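Local coordinates for CBS domain-containing protein CBSX2 (Arabidopsis thaliana, PDB 3SL7), which modulates plant development as a chloroplast CBS-pair protein by regulating the thioredoxin system, at the interface of chains A and B. Residues are numbered along the deposited sequence; one frame, centred on the assembly and turned at random. Chains: chain A/B, CBS domain-containing protein CBSX2.

The interface of chains A and B. Residues chain A 26, 29-30, 92-93, 95; chain B 155, 158.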
loop_
_atom_site.group_PDB
_atom_site.type_symbol
_atom_site.label_atom_id
_atom_site.label_comp_id
_atom_site.label_asym_id
_atom_site.label_seq_id
_atom_site.Cartn_x
_atom_site.Cartn_y
_atom_site.Cartn_z
ATOM N N ASP A 26 12.753 -13.267 5.575
ATOM C CA ASP A 26 12.805 -13.318 4.115
ATOM C C ASP A 26 11.454 -13.671 3.520
ATOM O O ASP A 26 10.999 -13.034 2.566
ATOM C CB ASP A 26 13.850 -14.343 3.639
ATOM C CG ASP A 26 15.254 -13.786 3.637
ATOM O OD1 ASP A 26 15.386 -12.546 3.701
ATOM O OD2 ASP A 26 16.218 -14.581 3.563
ATOM N N LEU A 29 9.072 -10.779 4.021
ATOM C CA LEU A 29 9.374 -9.755 3.022
ATOM C C LEU A 29 8.807 -10.139 1.659
ATOM O O LEU A 29 8.203 -9.313 0.982
ATOM C CB LEU A 29 10.885 -9.518 2.920
ATOM C CG LEU A 29 11.504 -8.678 4.033
ATOM C CD1 LEU A 29 13.033 -8.713 3.961
ATOM C CD2 LEU A 29 10.990 -7.256 3.990
ATOM N N GLU A 30 8.995 -11.398 1.266
ATOM C CA GLU A 30 8.489 -11.880 -0.019
ATOM C C GLU A 30 6.967 -11.730 -0.098
ATOM O O GLU A 30 6.422 -11.305 -1.121
ATOM C CB GLU A 30 8.891 -13.340 -0.254
ATOM C CG GLU A 30 8.835 -13.765 -1.717
ATOM C CD GLU A 30 9.328 -15.182 -1.938
ATOM O OE1 GLU A 30 9.092 -15.729 -3.037
ATOM O OE2 GLU A 30 9.953 -15.747 -1.014
ATOM N N ILE A 92 18.968 -6.710 3.387
ATOM C CA ILE A 92 18.499 -8.010 2.927
ATOM C C ILE A 92 19.505 -9.103 3.282
ATOM O O ILE A 92 19.122 -10.228 3.593
ATOM C CB ILE A 92 18.225 -8.026 1.416
ATOM C CG1 ILE A 92 17.037 -7.119 1.086
ATOM C CG2 ILE A 92 17.927 -9.448 0.945
ATOM C CD1 ILE A 92 15.754 -7.620 1.662
ATOM N N SER A 93 20.791 -8.774 3.248
ATOM C CA SER A 93 21.810 -9.782 3.535
ATOM C C SER A 93 21.762 -10.218 4.996
ATOM O O SER A 93 22.066 -11.365 5.320
ATOM C CB SER A 93 23.212 -9.288 3.157
ATOM O OG SER A 93 23.721 -8.375 4.113
ATOM N N THR A 95 19.122 -10.509 6.959
ATOM C CA THR A 95 17.827 -11.072 7.352
ATOM C C THR A 95 17.904 -12.576 7.595
ATOM O O THR A 95 17.061 -13.153 8.289
ATOM C CB THR A 95 16.768 -10.843 6.262
ATOM O OG1 THR A 95 17.205 -11.464 5.047
ATOM C CG2 THR A 95 16.552 -9.357 6.017
ATOM N N LEU B 155 15.802 -9.145 -2.825
ATOM C CA LEU B 155 15.542 -10.511 -2.379
ATOM C C LEU B 155 15.947 -11.538 -3.420
ATOM O O LEU B 155 16.598 -12.534 -3.104
ATOM C CB LEU B 155 14.061 -10.689 -2.019
ATOM C CG LEU B 155 13.779 -10.074 -0.643
ATOM C CD1 LEU B 155 12.379 -9.505 -0.430
ATOM C CD2 LEU B 155 14.300 -10.884 0.546
ATOM N N LYS B 158 19.766 -11.818 -3.720
ATOM C CA LYS B 158 20.323 -12.615 -2.628
ATOM C C LYS B 158 20.194 -14.102 -2.963
ATOM O O LYS B 158 20.969 -14.931 -2.487
ATOM C CB LYS B 158 19.648 -12.278 -1.294
ATOM C CG LYS B 158 20.253 -12.993 -0.088
ATOM C CD LYS B 158 19.571 -12.566 1.209
ATOM C CE LYS B 158 18.310 -13.370 1.483
ATOM N NZ LYS B 158 18.608 -14.661 2.179
#
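Helix 147-158 of chain B lays its last turn against chain A between helix 25-35 and the end of helix 85-93, in a two-fold symmetric pairing that may be the functional dimer, though the structure alone does not show it. B:Lys158 can be followed outward. Its CG stands anti to the backbone N (chi1 -175°), and CB lies near A:Ile92 CG2. CD passes 3.5 Å from the same methyl and 3.4 Å from A:Ile92 O. Bends at chi3 and chi4, both 85°, bring CE to 3.2 Å from A:Asp26 OD2, and the two side chains meet tip to tip. NZ donates to carboxylate OD2 of A:Asp26 at 2.8 Å, from above the carboxylate plane, 28° out of it; the pair is also a salt bridge. The hydroxyl OG1 of A:Thr95 donates to A:Asp26 OD1 at 2.5 Å, likewise from above that plane, so donors on both oxygens probably hold the carboxylate's rotation. An alanine in place of A:Asp26 would remove both acceptors and would probably weaken this corner of the A-B interface. Alongside, B:Leu155 wedges between the chain A helices: CD1 lies 3.7 Å from A:Leu29 CB, while CD2 meets A:Ile92 CD1 at 3.7 Å, those two side chains crossing at about a right angle. A:Thr95 OG1 also hydrogen-bonds a lone pair of A:Ile92 O at 2.7 Å, so its one hydrogen is probably shared or alternates between O and OD1, unless the carboxylate is protonated.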